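Local coordinates for protein diacylglycerol kinase (Bacillus anthracis, PDB 3S40) that probably phosphorylates diacylglycerol or a related lipid, transferring a phosphate from ATP, at residues A[8-19]-A[60-71]. Residues are numbered along the deposited sequence; the frame is centred on the assembly and turned at random.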
loop_
_atom_site.group_PDB
_atom_site.type_symbol
_atom_site.label_atom_id
_atom_site.label_comp_id
_atom_site.label_asym_id
_atom_site.label_seq_id
_atom_site.Cartn_x
_atom_site.Cartn_y
_atom_site.Cartn_z
ATOM N N PHE A 8 -18.963 -11.530 -8.837
ATOM C CA PHE A 8 -17.698 -11.940 -9.434
ATOM C C PHE A 8 -17.846 -13.285 -10.131
ATOM O O PHE A 8 -17.779 -14.326 -9.493
ATOM C CB PHE A 8 -16.605 -12.050 -8.375
ATOM C CG PHE A 8 -16.392 -10.791 -7.596
ATOM C CD1 PHE A 8 -15.978 -9.628 -8.233
ATOM C CD2 PHE A 8 -16.592 -10.776 -6.224
ATOM C CE1 PHE A 8 -15.781 -8.450 -7.511
ATOM C CE2 PHE A 8 -16.390 -9.598 -5.484
ATOM C CZ PHE A 8 -15.988 -8.442 -6.130
ATOM N N GLU A 9 -18.027 -13.250 -11.446
ATOM C CA GLU A 9 -18.325 -14.462 -12.200
ATOM C C GLU A 9 -17.086 -15.354 -12.268
ATOM O O GLU A 9 -17.171 -16.555 -12.077
ATOM C CB GLU A 9 -18.783 -14.085 -13.599
ATOM C CG GLU A 9 -19.682 -15.106 -14.250
ATOM C CD GLU A 9 -20.129 -14.662 -15.629
ATOM O OE1 GLU A 9 -19.429 -14.989 -16.615
ATOM O OE2 GLU A 9 -21.171 -13.974 -15.720
ATOM N N LYS A 10 -15.929 -14.747 -12.519
ATOM C CA LYS A 10 -14.675 -15.482 -12.551
ATOM C C LYS A 10 -13.660 -14.871 -11.603
ATOM O O LYS A 10 -13.472 -13.636 -11.539
ATOM C CB LYS A 10 -14.118 -15.551 -13.973
ATOM C CG LYS A 10 -15.045 -16.290 -14.922
ATOM C CD LYS A 10 -14.831 -15.857 -16.343
ATOM C CE LYS A 10 -13.806 -16.711 -17.036
ATOM N NZ LYS A 10 -14.282 -17.067 -18.407
ATOM N N VAL A 11 -13.017 -15.756 -10.864
ATOM C CA VAL A 11 -12.056 -15.387 -9.829
ATOM C C VAL A 11 -10.718 -16.077 -10.091
ATOM O O VAL A 11 -10.664 -17.269 -10.443
ATOM C CB VAL A 11 -12.583 -15.771 -8.415
ATOM C CG1 VAL A 11 -11.575 -15.399 -7.327
ATOM C CG2 VAL A 11 -13.965 -15.140 -8.150
ATOM N N LEU A 12 -9.647 -15.311 -9.933
ATOM C CA LEU A 12 -8.287 -15.835 -9.863
ATOM C C LEU A 12 -7.707 -15.680 -8.461
ATOM O O LEU A 12 -7.741 -14.587 -7.890
ATOM C CB LEU A 12 -7.389 -15.070 -10.828
ATOM C CG LEU A 12 -5.883 -15.320 -10.668
ATOM C CD1 LEU A 12 -5.512 -16.785 -10.951
ATOM C CD2 LEU A 12 -5.104 -14.362 -11.550
ATOM N N LEU A 13 -7.160 -16.767 -7.918
ATOM C CA LEU A 13 -6.379 -16.730 -6.685
ATOM C C LEU A 13 -4.905 -16.981 -6.997
ATOM O O LEU A 13 -4.535 -18.041 -7.525
ATOM C CB LEU A 13 -6.891 -17.786 -5.674
ATOM C CG LEU A 13 -6.025 -18.032 -4.426
ATOM C CD1 LEU A 13 -6.027 -16.789 -3.524
ATOM C CD2 LEU A 13 -6.459 -19.252 -3.598
ATOM N N ILE A 14 -4.066 -16.002 -6.689
ATOM C CA ILE A 14 -2.616 -16.156 -6.852
ATOM C C ILE A 14 -2.030 -16.535 -5.514
ATOM O O ILE A 14 -2.252 -15.850 -4.518
ATOM C CB ILE A 14 -1.940 -14.861 -7.358
ATOM C CG1 ILE A 14 -2.494 -14.500 -8.739
ATOM C CG2 ILE A 14 -0.388 -15.020 -7.400
ATOM C CD1 ILE A 14 -2.213 -13.061 -9.191
ATOM N N VAL A 15 -1.289 -17.636 -5.492
ATOM C CA VAL A 15 -0.699 -18.145 -4.259
ATOM C C VAL A 15 0.817 -18.115 -4.305
ATOM O O VAL A 15 1.424 -18.724 -5.186
ATOM C CB VAL A 15 -1.110 -19.607 -4.009
ATOM C CG1 VAL A 15 -0.287 -20.203 -2.863
ATOM C CG2 VAL A 15 -2.614 -19.691 -3.723
ATOM N N ASN A 16 1.419 -17.408 -3.354
ATOM C CA ASN A 16 2.855 -17.515 -3.100
ATOM C C ASN A 16 3.080 -18.670 -2.130
ATOM O O ASN A 16 2.723 -18.573 -0.951
ATOM C CB ASN A 16 3.391 -16.203 -2.514
ATOM C CG ASN A 16 4.876 -16.265 -2.190
ATOM O OD1 ASN A 16 5.525 -17.284 -2.394
ATOM N ND2 ASN A 16 5.420 -15.162 -1.693
ATOM N N PRO A 17 3.662 -19.778 -2.626
ATOM C CA PRO A 17 3.774 -21.010 -1.838
ATOM C C PRO A 17 4.632 -20.800 -0.603
ATOM O O PRO A 17 4.502 -21.529 0.379
ATOM C CB PRO A 17 4.456 -21.993 -2.807
ATOM C CG PRO A 17 4.280 -21.400 -4.169
ATOM C CD PRO A 17 4.274 -19.917 -3.958
ATOM N N LYS A 18 5.499 -19.798 -0.653
ATOM C CA LYS A 18 6.324 -19.465 0.500
ATOM C C LYS A 18 5.560 -18.677 1.559
ATOM O O LYS A 18 6.006 -18.569 2.705
ATOM C CB LYS A 18 7.564 -18.673 0.071
ATOM C CG LYS A 18 8.754 -19.532 -0.308
ATOM C CD LYS A 18 8.846 -19.760 -1.805
ATOM C CE LYS A 18 10.062 -20.621 -2.136
ATOM N NZ LYS A 18 10.324 -20.705 -3.601
ATOM N N ALA A 19 4.407 -18.130 1.195
ATOM C CA ALA A 19 3.748 -17.192 2.099
ATOM C C ALA A 19 3.229 -17.908 3.340
ATOM O O ALA A 19 3.079 -19.124 3.349
ATOM C CB ALA A 19 2.616 -16.445 1.391
ATOM N N PHE A 60 -4.436 -12.279 -16.710
ATOM C CA PHE A 60 -5.839 -12.546 -16.382
ATOM C C PHE A 60 -6.698 -11.308 -16.167
ATOM O O PHE A 60 -7.912 -11.414 -16.004
ATOM C CB PHE A 60 -5.949 -13.471 -15.173
ATOM C CG PHE A 60 -5.601 -14.889 -15.491
ATOM C CD1 PHE A 60 -6.584 -15.796 -15.814
ATOM C CD2 PHE A 60 -4.276 -15.307 -15.488
ATOM C CE1 PHE A 60 -6.260 -17.102 -16.105
ATOM C CE2 PHE A 60 -3.941 -16.608 -15.782
ATOM C CZ PHE A 60 -4.935 -17.512 -16.094
ATOM N N ALA A 61 -6.060 -10.143 -16.176
ATOM C CA ALA A 61 -6.764 -8.876 -15.941
ATOM C C ALA A 61 -8.042 -8.689 -16.772
ATOM O O ALA A 61 -9.043 -8.242 -16.251
ATOM C CB ALA A 61 -5.814 -7.694 -16.107
ATOM N N SER A 62 -8.026 -9.049 -18.051
ATOM C CA SER A 62 -9.217 -8.893 -18.876
ATOM C C SER A 62 -10.108 -10.133 -18.855
ATOM O O SER A 62 -11.145 -10.168 -19.511
ATOM C CB SER A 62 -8.842 -8.567 -20.327
ATOM O OG SER A 62 -8.305 -9.710 -20.977
ATOM N N LYS A 63 -9.715 -11.148 -18.108
ATOM C CA LYS A 63 -10.461 -12.399 -18.143
ATOM C C LYS A 63 -11.227 -12.711 -16.868
ATOM O O LYS A 63 -12.138 -13.533 -16.895
ATOM C CB LYS A 63 -9.533 -13.571 -18.495
ATOM C CG LYS A 63 -8.695 -13.324 -19.734
ATOM C CD LYS A 63 -8.008 -14.599 -20.234
ATOM C CE LYS A 63 -6.892 -15.064 -19.304
ATOM N NZ LYS A 63 -6.083 -16.171 -19.909
ATOM N N VAL A 64 -10.860 -12.079 -15.751
ATOM C CA VAL A 64 -11.546 -12.346 -14.488
ATOM C C VAL A 64 -12.114 -11.080 -13.879
ATOM O O VAL A 64 -11.751 -9.982 -14.270
ATOM C CB VAL A 64 -10.627 -13.024 -13.423
ATOM C CG1 VAL A 64 -10.295 -14.483 -13.820
ATOM C CG2 VAL A 64 -9.347 -12.213 -13.189
ATOM N N ASP A 65 -12.979 -11.250 -12.890
ATOM C CA ASP A 65 -13.644 -10.133 -12.228
ATOM C C ASP A 65 -12.996 -9.807 -10.899
ATOM O O ASP A 65 -13.124 -8.697 -10.409
ATOM C CB ASP A 65 -15.127 -10.452 -12.015
ATOM C CG ASP A 65 -15.801 -10.893 -13.309
ATOM O OD1 ASP A 65 -15.969 -10.036 -14.206
ATOM O OD2 ASP A 65 -16.130 -12.093 -13.441
ATOM N N LEU A 66 -12.290 -10.778 -10.335
ATOM C CA LEU A 66 -11.671 -10.620 -9.031
ATOM C C LEU A 66 -10.331 -11.326 -9.051
ATOM O O LEU A 66 -10.240 -12.489 -9.485
ATOM C CB LEU A 66 -12.572 -11.247 -7.957
ATOM C CG LEU A 66 -12.036 -11.254 -6.519
ATOM C CD1 LEU A 66 -11.745 -9.808 -6.012
ATOM C CD2 LEU A 66 -13.003 -11.978 -5.573
ATOM N N ILE A 67 -9.294 -10.626 -8.619
ATOM C CA ILE A 67 -7.981 -11.233 -8.399
ATOM C C ILE A 67 -7.660 -11.225 -6.905
ATOM O O ILE A 67 -7.664 -10.177 -6.264
ATOM C CB ILE A 67 -6.853 -10.519 -9.182
ATOM C CG1 ILE A 67 -7.062 -10.694 -10.698
ATOM C CG2 ILE A 67 -5.481 -11.063 -8.774
ATOM C CD1 ILE A 67 -5.895 -10.249 -11.557
ATOM N N ILE A 68 -7.422 -12.406 -6.344
ATOM C CA ILE A 68 -7.075 -12.528 -4.934
ATOM C C ILE A 68 -5.602 -12.840 -4.839
ATOM O O ILE A 68 -5.101 -13.690 -5.574
ATOM C CB ILE A 68 -7.862 -13.661 -4.265
ATOM C CG1 ILE A 68 -9.357 -13.475 -4.538
ATOM C CG2 ILE A 68 -7.534 -13.743 -2.759
ATOM C CD1 ILE A 68 -10.214 -14.620 -4.024
ATOM N N VAL A 69 -4.884 -12.146 -3.967
ATOM C CA VAL A 69 -3.465 -12.474 -3.777
ATOM C C VAL A 69 -3.196 -12.976 -2.362
ATOM O O VAL A 69 -3.495 -12.291 -1.394
ATOM C CB VAL A 69 -2.563 -11.272 -4.136
ATOM C CG1 VAL A 69 -3.028 -10.026 -3.411
ATOM C CG2 VAL A 69 -1.101 -11.590 -3.849
ATOM N N PHE A 70 -2.677 -14.202 -2.243
ATOM C CA PHE A 70 -2.200 -14.707 -0.965
ATOM C C PHE A 70 -0.703 -14.513 -0.880
ATOM O O PHE A 70 0.050 -15.194 -1.565
ATOM C CB PHE A 70 -2.525 -16.189 -0.783
ATOM C CG PHE A 70 -1.939 -16.784 0.487
ATOM C CD1 PHE A 70 -2.046 -16.118 1.696
ATOM C CD2 PHE A 70 -1.309 -18.022 0.470
ATOM C CE1 PHE A 70 -1.516 -16.661 2.876
ATOM C CE2 PHE A 70 -0.783 -18.579 1.645
ATOM C CZ PHE A 70 -0.880 -17.898 2.845
ATOM N N GLY A 71 -0.263 -13.578 -0.047
ATOM C CA GLY A 71 1.163 -13.331 0.091
ATOM C C GLY A 71 1.505 -12.064 0.847
ATOM O O GLY A 71 0.620 -11.302 1.244
#
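Lys10 O is gripped by two successive amides: Asp65 N donates over 2.8 Å, tilted 24° from the carbonyl plane, and Leu66 N adds a weak bond. Asp65 answers through its carboxylate, whose OD2 uses the anti lone pair to take Lys10 N at 2.8 Å; chi1 of -52°, with CG opposite the carbonyl carbon, brings that oxygen to the 8-19 backbone. From here the strands 11-15 and 66-71 run parallel, 16° between their directions. Four nearly straight bonds join them, Leu12 N to Leu66 O through Phe70 N to Ile14 O, and Asn16 N to Phe70 O adds a fifth just past strand 11-15.

On one face of the sheet, Val11 CG1 meets Ile68 CD1 at 3.7 Å, while Leu13 CD1 presses on Ile68 CG2 at a tight 3.5 Å. Leu66 CB lies over the Phe8 ring as a CH-pi contact, and Ala19 CB covers Phe70 likewise, 4.1 Å from the ring centroid. Ile120 of helix 113-120 packs against Leu66 and Ile68. On the other face Leu12 CD2 reaches Phe60 CB at 3.8 Å, the two side chains crossing at about a right angle.

Past the strand, Asn16 OD1 accepts from Lys18 N in an Asx turn, and Asn16 ND2 hydrogen-bonds Thr75 OG1. These are the two central strands of a four-stranded parallel sheet in the kinase catalytic domain. Apolar side chains on both faces flank its backbone bonds, while Asp65 holds Lys10 through both amide and carboxylate where the pairing starts.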